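Local coordinates for protein glutathione S-transferase omega-like 2 (Saccharomyces cerevisiae, PDB 5LKB) that acts as a one-cysteine glutathione-dependent thiol transferase and dehydroascorbate reductase, and reacts with glutathionyl-(hydro)quinones, at residues H71-D75 against L344-S349; T226-E230 against H350-N354; V239-F243 against K306-T310. Residue numbers count along the deposited sequence, not the author numbering.

Interaction 1 of 3, residues H71-D75 against L344-S349; sequences HWHLD and LHYTRS
Two hydrogen bonds tie loop 71-75 to the last turn of the helix ending at Ser-349. His-345, its chi1 t, donates from ND1 to Trp-72 O (2.8 Å), and Leu-74 N to Ser-349 OG (2.9 Å). The serine hydroxyl donates a hydrogen bond to His-345 O (2.7 Å), so this small residue serves both backbones. Water 1 joins His-73 NE2 (2.8 Å) to Arg-348 O (2.9 Å), while His-73 ND1 bonds to Arg-80; water 2 joins Leu-74 O and Ser-349 O (2.8 Å each). The loop is extended except at Trp-72 (phi/psi -70/-20), and CA distances are 4.7 Å (Trp-72 to His-345) and 5.3 Å (Leu-74 to Ser-349). With chi1 near +60°, the indole receives Leu-344 CB over its six-membered ring (CH-pi, 3.8 Å from CB to centroid); Asp-129 holds its NE1. In this interdomain contact of the glutathione transferase fold, near glutathione-binding Trp-79, the loop after strand 66-69 of the thioredoxin-like domain meets helix 339-349, whose Tyr-346 packs on helix 285-304.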
loop_
_atom_site.group_PDB
_atom_site.type_symbol
_atom_site.label_atom_id
_atom_site.label_comp_id
_atom_site.label_asym_id
_atom_site.label_seq_id
_atom_site.Cartn_x
_atom_site.Cartn_y
_atom_site.Cartn_z
ATOM N N HIS A 71 7.493 8.798 23.158
ATOM C CA HIS A 71 6.843 7.569 22.707
ATOM C C HIS A 71 6.395 7.754 21.275
ATOM O O HIS A 71 6.031 8.849 20.843
ATOM C CB HIS A 71 5.651 7.273 23.596
ATOM C CG HIS A 71 5.208 5.851 23.606
ATOM N ND1 HIS A 71 4.510 5.288 22.568
ATOM C CD2 HIS A 71 5.320 4.890 24.554
ATOM C CE1 HIS A 71 4.208 4.038 22.882
ATOM N NE2 HIS A 71 4.683 3.775 24.092
ATOM N N TRP A 72 6.424 6.643 20.516
ATOM C CA TRP A 72 5.934 6.664 19.140
ATOM C C TRP A 72 4.424 6.821 19.032
ATOM O O TRP A 72 3.949 7.276 17.988
ATOM C CB TRP A 72 6.410 5.414 18.368
ATOM C CG TRP A 72 6.168 4.117 19.132
ATOM C CD1 TRP A 72 7.099 3.450 19.869
ATOM C CD2 TRP A 72 4.939 3.398 19.282
ATOM N NE1 TRP A 72 6.524 2.349 20.477
ATOM C CE2 TRP A 72 5.208 2.297 20.130
ATOM C CE3 TRP A 72 3.629 3.576 18.801
ATOM C CZ2 TRP A 72 4.236 1.368 20.466
ATOM C CZ3 TRP A 72 2.665 2.625 19.149
ATOM C CH2 TRP A 72 2.982 1.557 19.978
ATOM N N HIS A 73 3.666 6.523 20.081
ATOM C CA HIS A 73 2.221 6.634 20.030
ATOM C C HIS A 73 1.772 8.074 20.328
ATOM O O HIS A 73 2.015 8.603 21.431
ATOM C CB HIS A 73 1.507 5.654 20.954
ATOM C CG HIS A 73 0.023 5.711 20.823
ATOM N ND1 HIS A 73 -0.818 6.012 21.878
ATOM C CD2 HIS A 73 -0.780 5.515 19.749
ATOM C CE1 HIS A 73 -2.071 5.974 21.456
ATOM N NE2 HIS A 73 -2.074 5.696 20.161
ATOM N N LEU A 74 1.053 8.691 19.384
ATOM C CA LEU A 74 0.591 10.065 19.537
ATOM C C LEU A 74 -0.920 10.078 19.763
ATOM O O LEU A 74 -1.708 9.856 18.838
ATOM C CB LEU A 74 1.022 10.891 18.334
ATOM C CG LEU A 74 0.556 12.350 18.304
ATOM C CD1 LEU A 74 1.102 13.183 19.474
ATOM C CD2 LEU A 74 1.054 12.989 17.052
ATOM N N ASP A 75 -1.348 10.313 21.041
ATOM C CA ASP A 75 -2.757 10.382 21.400
ATOM C C ASP A 75 -3.243 11.837 21.436
ATOM O O ASP A 75 -2.512 12.757 21.055
ATOM C CB ASP A 75 -3.018 9.584 22.686
ATOM C CG ASP A 75 -2.475 10.241 23.958
ATOM O OD1 ASP A 75 -2.236 11.466 23.954
ATOM O OD2 ASP A 75 -2.278 9.488 24.944
ATOM N N LEU A 344 5.134 2.096 13.602
ATOM C CA LEU A 344 4.153 2.127 14.682
ATOM C C LEU A 344 3.533 3.505 14.840
ATOM O O LEU A 344 2.319 3.639 14.971
ATOM C CB LEU A 344 4.791 1.662 15.999
ATOM C CG LEU A 344 5.148 0.178 16.111
ATOM C CD1 LEU A 344 6.050 0.001 17.319
ATOM C CD2 LEU A 344 3.828 -0.616 16.250
ATOM N N HIS A 345 4.347 4.564 14.808
ATOM C CA HIS A 345 3.766 5.898 15.011
ATOM C C HIS A 345 2.606 6.148 14.064
ATOM O O HIS A 345 1.492 6.520 14.478
ATOM C CB HIS A 345 4.808 7.001 14.810
ATOM C CG HIS A 345 4.172 8.335 14.678
ATOM N ND1 HIS A 345 3.494 8.901 15.731
ATOM C CD2 HIS A 345 3.995 9.159 13.611
ATOM C CE1 HIS A 345 2.902 10.010 15.314
ATOM N NE2 HIS A 345 3.196 10.195 14.035
ATOM N N TYR A 346 2.873 6.033 12.759
ATOM C CA TYR A 346 1.886 6.465 11.803
ATOM C C TYR A 346 0.661 5.572 11.858
ATOM O O TYR A 346 -0.464 6.056 11.896
ATOM C CB TYR A 346 2.494 6.453 10.408
ATOM C CG TYR A 346 3.443 7.641 10.088
ATOM C CD1 TYR A 346 4.804 7.573 10.368
ATOM C CD2 TYR A 346 2.971 8.769 9.437
ATOM C CE1 TYR A 346 5.627 8.592 10.033
ATOM C CE2 TYR A 346 3.792 9.828 9.122
ATOM C CZ TYR A 346 5.118 9.741 9.432
ATOM O OH TYR A 346 6.028 10.711 9.090
ATOM N N THR A 347 0.875 4.253 11.848
ATOM C CA THR A 347 -0.252 3.341 11.727
ATOM C C THR A 347 -1.084 3.250 13.005
ATOM O O THR A 347 -2.284 2.954 12.944
ATOM C CB THR A 347 0.213 1.956 11.323
ATOM O OG1 THR A 347 1.055 1.418 12.331
ATOM C CG2 THR A 347 0.881 1.974 9.943
ATOM N N ARG A 348 -0.471 3.455 14.165
ATOM C CA ARG A 348 -1.184 3.376 15.434
ATOM C C ARG A 348 -1.746 4.703 15.895
ATOM O O ARG A 348 -2.653 4.693 16.726
ATOM C CB ARG A 348 -0.269 2.853 16.538
ATOM C CG ARG A 348 0.402 1.509 16.273
ATOM C CD ARG A 348 -0.657 0.420 16.157
ATOM N NE ARG A 348 -0.030 -0.901 16.102
ATOM C CZ ARG A 348 0.442 -1.571 17.142
ATOM N NH1 ARG A 348 0.313 -1.069 18.390
ATOM N NH2 ARG A 348 1.090 -2.704 16.957
ATOM N N SER A 349 -1.292 5.827 15.353
ATOM C CA SER A 349 -1.788 7.114 15.839
ATOM C C SER A 349 -2.851 7.744 14.959
ATOM O O SER A 349 -3.652 8.527 15.464
ATOM C CB SER A 349 -0.644 8.120 15.964
ATOM O OG SER A 349 0.439 7.638 16.733
HETATM O O HOH W 1 -4.460 5.932 18.644
HETATM O O HOH W 2 -4.119 8.672 18.185
#

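Interaction 2 of 3, residues T226-E230 against H350-N354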
loop_
_atom_site.group_PDB
_atom_site.type_symbol
_atom_site.label_atom_id
_atom_site.label_comp_id
_atom_site.label_asym_id
_atom_site.label_seq_id
_atom_site.Cartn_x
_atom_site.Cartn_y
_atom_site.Cartn_z
ATOM N N THR A 226 -1.088 14.818 1.127
ATOM C CA THR A 226 -1.729 13.669 0.482
ATOM C C THR A 226 -2.416 12.776 1.510
ATOM O O THR A 226 -3.596 12.476 1.368
ATOM C CB THR A 226 -0.685 12.884 -0.312
ATOM O OG1 THR A 226 -0.075 13.697 -1.302
ATOM C CG2 THR A 226 -1.320 11.688 -0.981
ATOM N N GLY A 227 -1.691 12.324 2.537
ATOM C CA GLY A 227 -2.240 11.303 3.408
ATOM C C GLY A 227 -3.261 11.811 4.389
ATOM O O GLY A 227 -4.125 11.046 4.828
ATOM N N PHE A 228 -3.136 13.085 4.787
ATOM C CA PHE A 228 -4.085 13.701 5.691
ATOM C C PHE A 228 -5.260 14.342 4.947
ATOM O O PHE A 228 -6.190 14.822 5.595
ATOM C CB PHE A 228 -3.393 14.761 6.546
ATOM C CG PHE A 228 -2.472 14.256 7.647
ATOM C CD1 PHE A 228 -2.554 12.973 8.176
ATOM C CD2 PHE A 228 -1.545 15.161 8.218
ATOM C CE1 PHE A 228 -1.762 12.587 9.237
ATOM C CE2 PHE A 228 -0.731 14.753 9.253
ATOM C CZ PHE A 228 -0.846 13.485 9.762
ATOM N N ALA A 229 -5.249 14.370 3.614
ATOM C CA ALA A 229 -6.449 14.862 2.919
ATOM C C ALA A 229 -7.663 14.053 3.322
ATOM O O ALA A 229 -7.610 12.814 3.457
ATOM C CB ALA A 229 -6.215 14.878 1.442
ATOM N N GLU A 230 -8.787 14.760 3.558
ATOM C CA GLU A 230 -10.053 14.104 3.852
ATOM C C GLU A 230 -11.073 14.254 2.760
ATOM O O GLU A 230 -12.156 13.687 2.898
ATOM C CB GLU A 230 -10.617 14.562 5.187
ATOM C CG GLU A 230 -9.582 14.336 6.312
ATOM C CD GLU A 230 -10.182 14.255 7.711
ATOM O OE1 GLU A 230 -9.728 13.425 8.526
ATOM O OE2 GLU A 230 -11.103 15.044 8.004
ATOM N N HIS A 350 -2.972 7.368 13.695
ATOM C CA HIS A 350 -3.837 8.071 12.758
ATOM C C HIS A 350 -5.118 7.266 12.575
ATOM O O HIS A 350 -5.313 6.553 11.583
ATOM C CB HIS A 350 -3.149 8.311 11.431
ATOM C CG HIS A 350 -1.977 9.179 11.554
ATOM N ND1 HIS A 350 -0.896 9.121 10.721
ATOM C CD2 HIS A 350 -1.721 10.167 12.447
ATOM C CE1 HIS A 350 -0.015 10.027 11.085
ATOM N NE2 HIS A 350 -0.496 10.676 12.132
ATOM N N THR A 351 -6.038 7.430 13.532
ATOM C CA THR A 351 -7.279 6.656 13.562
ATOM C C THR A 351 -8.185 6.914 12.382
ATOM O O THR A 351 -8.984 6.032 12.038
ATOM C CB THR A 351 -8.062 7.034 14.839
ATOM O OG1 THR A 351 -7.162 7.034 15.957
ATOM C CG2 THR A 351 -9.173 6.045 15.084
ATOM N N ARG A 352 -8.129 8.098 11.780
ATOM C CA ARG A 352 -8.981 8.387 10.634
ATOM C C ARG A 352 -8.434 7.839 9.331
ATOM O O ARG A 352 -9.123 7.884 8.301
ATOM C CB ARG A 352 -9.241 9.877 10.503
ATOM C CG ARG A 352 -9.964 10.456 11.731
ATOM C CD ARG A 352 -10.733 11.735 11.356
ATOM N NE ARG A 352 -9.804 12.812 11.084
ATOM C CZ ARG A 352 -9.135 13.474 12.032
ATOM N NH1 ARG A 352 -9.307 13.156 13.310
ATOM N NH2 ARG A 352 -8.287 14.458 11.715
ATOM N N ILE A 353 -7.244 7.257 9.373
ATOM C CA ILE A 353 -6.662 6.525 8.258
ATOM C C ILE A 353 -6.716 5.022 8.497
ATOM O O ILE A 353 -7.085 4.252 7.609
ATOM C CB ILE A 353 -5.212 6.999 8.022
ATOM C CG1 ILE A 353 -5.159 8.438 7.525
ATOM C CG2 ILE A 353 -4.516 6.085 6.984
ATOM C CD1 ILE A 353 -3.770 9.021 7.591
ATOM N N ASN A 354 -6.321 4.588 9.675
ATOM C CA ASN A 354 -6.170 3.167 10.000
ATOM C C ASN A 354 -6.984 2.972 11.261
ATOM O O ASN A 354 -6.443 3.069 12.367
ATOM C CB ASN A 354 -4.688 2.820 10.177
ATOM C CG ASN A 354 -4.411 1.339 10.377
ATOM O OD1 ASN A 354 -5.165 0.611 11.049
ATOM N ND2 ASN A 354 -3.320 0.862 9.771
#
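Within the helical C-terminal domain of this glutathione transferase, the turn where helix 222-227 gives way to loop meets the segment that leaves helix 339-349. A T-shaped (edge-to-face) aromatic pair lies at the centre. Phe-228, with chi1 near -60°, presents its ring edge to the face of His-350, also m; the centroids are 5.0 Å apart and the planes stand at 83°, which sets C-H groups of the phenyl against the imidazole pi cloud. The ring nitrogens of His-350 have partners of their own, ND1 with His-304 and NE2 with a bound glycerol, probably from the crystallisation liquor. Ile-353 (m, t) brings CD1 to the Phe-228 ring edge, 4.2 Å from Phe-228 CD1, and to 3.4 Å from Gly-227 O. At the solvent-facing margin, where charged ends are at home, Glu-230 and Arg-352 share m, t for chi1 and chi2, and their salt bridge runs through the arginine's NE, 2.6 Å from Glu-230 OE1.

Interaction 3 of 3, residues V239-F243 against K306-T310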
loop_
_atom_site.group_PDB
_atom_site.type_symbol
_atom_site.label_atom_id
_atom_site.label_comp_id
_atom_site.label_asym_id
_atom_site.label_seq_id
_atom_site.Cartn_x
_atom_site.Cartn_y
_atom_site.Cartn_z
ATOM N N VAL A 239 -1.300 13.854 -4.349
ATOM C CA VAL A 239 -0.510 12.685 -4.720
ATOM C C VAL A 239 0.106 12.845 -6.090
ATOM O O VAL A 239 1.238 12.411 -6.329
ATOM C CB VAL A 239 -1.292 11.357 -4.588
ATOM C CG1 VAL A 239 -2.310 11.125 -5.730
ATOM C CG2 VAL A 239 -0.332 10.188 -4.494
ATOM N N ASN A 240 -0.620 13.445 -7.039
ATOM C CA ASN A 240 -0.011 13.659 -8.345
ATOM C C ASN A 240 1.188 14.589 -8.208
ATOM O O ASN A 240 2.198 14.404 -8.881
ATOM C CB ASN A 240 -1.021 14.274 -9.316
ATOM C CG ASN A 240 -1.895 13.218 -10.008
ATOM O OD1 ASN A 240 -1.426 12.461 -10.836
ATOM N ND2 ASN A 240 -3.119 13.203 -9.673
ATOM N N ASN A 241 1.060 15.579 -7.334
ATOM C CA ASN A 241 2.143 16.547 -7.096
ATOM C C ASN A 241 3.360 15.873 -6.482
ATOM O O ASN A 241 4.493 16.177 -6.878
ATOM C CB ASN A 241 1.608 17.705 -6.269
ATOM C CG ASN A 241 2.623 18.830 -6.162
ATOM O OD1 ASN A 241 3.032 19.417 -7.193
ATOM N ND2 ASN A 241 3.099 19.047 -4.983
ATOM N N VAL A 242 3.160 14.944 -5.526
ATOM C CA VAL A 242 4.285 14.220 -4.949
ATOM C C VAL A 242 5.061 13.523 -6.038
ATOM O O VAL A 242 6.283 13.601 -6.124
ATOM C CB VAL A 242 3.771 13.231 -3.887
ATOM C CG1 VAL A 242 4.855 12.213 -3.544
ATOM C CG2 VAL A 242 3.280 13.916 -2.606
ATOM N N PHE A 243 4.367 12.693 -6.850
ATOM C CA PHE A 243 5.088 11.905 -7.836
ATOM C C PHE A 243 5.705 12.775 -8.927
ATOM O O PHE A 243 6.788 12.457 -9.410
ATOM C CB PHE A 243 4.191 10.761 -8.398
ATOM C CG PHE A 243 4.075 9.611 -7.411
ATOM C CD1 PHE A 243 5.076 8.679 -7.341
ATOM C CD2 PHE A 243 3.039 9.567 -6.494
ATOM C CE1 PHE A 243 5.058 7.657 -6.371
ATOM C CE2 PHE A 243 2.996 8.543 -5.524
ATOM C CZ PHE A 243 4.006 7.633 -5.469
ATOM N N LYS A 306 -1.170 6.592 1.148
ATOM C CA LYS A 306 -1.708 6.335 -0.180
ATOM C C LYS A 306 -0.890 6.976 -1.274
ATOM O O LYS A 306 -1.390 7.258 -2.381
ATOM C CB LYS A 306 -3.216 6.664 -0.294
ATOM C CG LYS A 306 -4.066 6.064 0.809
ATOM C CD LYS A 306 -5.529 6.513 0.650
ATOM C CE LYS A 306 -6.404 5.818 1.718
ATOM N NZ LYS A 306 -6.066 5.939 3.218
ATOM N N CYS A 307 0.436 7.087 -1.043
ATOM C CA CYS A 307 1.334 7.666 -2.013
ATOM C C CYS A 307 1.904 6.520 -2.820
ATOM O O CYS A 307 3.045 6.104 -2.673
ATOM C CB CYS A 307 2.437 8.358 -1.251
ATOM S SG CYS A 307 1.924 9.982 -0.529
ATOM N N ASN A 308 1.078 5.975 -3.738
ATOM C CA ASN A 308 1.314 4.600 -4.172
ATOM C C ASN A 308 1.266 4.382 -5.670
ATOM O O ASN A 308 1.088 3.247 -6.096
ATOM C CB ASN A 308 0.390 3.633 -3.433
ATOM C CG ASN A 308 -1.020 3.660 -3.943
ATOM O OD1 ASN A 308 -1.474 4.643 -4.509
ATOM N ND2 ASN A 308 -1.734 2.541 -3.722
ATOM N N PHE A 309 1.502 5.399 -6.491
ATOM C CA PHE A 309 1.699 5.154 -7.934
ATOM C C PHE A 309 2.715 4.053 -8.155
ATOM O O PHE A 309 2.566 3.178 -9.020
ATOM C CB PHE A 309 2.168 6.422 -8.676
ATOM C CG PHE A 309 1.149 7.588 -8.754
ATOM C CD1 PHE A 309 -0.075 7.594 -8.072
ATOM C CD2 PHE A 309 1.434 8.703 -9.573
ATOM C CE1 PHE A 309 -0.943 8.713 -8.126
ATOM C CE2 PHE A 309 0.555 9.747 -9.655
ATOM C CZ PHE A 309 -0.599 9.776 -8.935
ATOM N N THR A 310 3.807 4.142 -7.399
ATOM C CA THR A 310 4.884 3.184 -7.341
ATOM C C THR A 310 5.588 3.404 -6.015
ATOM O O THR A 310 5.198 4.281 -5.225
ATOM C CB THR A 310 5.823 3.332 -8.530
ATOM O OG1 THR A 310 6.755 2.245 -8.561
ATOM C CG2 THR A 310 6.486 4.650 -8.504
#
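An offset (parallel-displaced) stack of two phenylalanines joins the helix segment 239-243 to the loop 306-310 beside the subunit interface. The rings of Phe-243 and Phe-309 are nearly parallel, their planes at 13° and centroids 4.5 Å apart, with Phe-243 CG 3.5 Å from Phe-309 CD2. The displacement brings Phe-309 CB almost exactly over the centre of the Phe-243 ring, 3.6 Å from the centroid and 1° off the normal, so a CH-pi contact accompanies the stack. Both residues have chi1 near -60°, and each CA-to-CB bond points toward the opposite segment.

The fold explains the meeting: helices 232-264 and 285-304 belong to the all-helical C-terminal domain of glutathione transferases, and the loop leaving the second returns across the first. An inverse gamma turn centred on Cys-307 bends this loop. Its backbone then borders the Phe-243 ring, with Phe-243 CZ 3.3 Å from Cys-307 O and 3.6 Å from Thr-310 O, and Phe-243 CE2 3.7 Å from Asn-308 N. No hydrogen bond crosses between the segments.

One helical turn before Phe-243, the branched Val-239 fills the space between loop backbone and ring, its CG2 3.9 Å from Cys-307 CA and its CG1 3.7 Å from Phe-309 CE1. Asn-240, at the margin, sets OD1 3.4 Å from Phe-309 CZ in the plane of the ring, while its ND2 bonds to Glu-236 O. Lys-364 of the second subunit makes a cation-pi contact with Phe-309, and Asn-308 OD1 accepts a hydrogen bond from Gly-362 N of that subunit.

Overall arrangement
The three contacts run from the glutathione site toward the dimer interface. Segments 344-349 and 350-354 are consecutive, while 71-75 and 226-230 lie far apart, so interactions 1 and 2 cross along the chain; with centres 13 Å apart, they meet where His-345 NE2 lies 4.2 Å from His-350 NE2. Both nitrogens bond O2 of a glycerol, which may mark a pocket. His-345 is about 3 Å, side chain to side chain, from glutathione-binding Trp-79, and Phe-228 about 6 Å from Arg-15 and Arg-155. Interaction 3, centred 15 Å from interaction 2, joins it through Thr-226, whose CG2 is 3.7 Å from Cys-307 SG. Interactions 1 and 3 do not touch; interactions 2 and 3 both reach the second subunit.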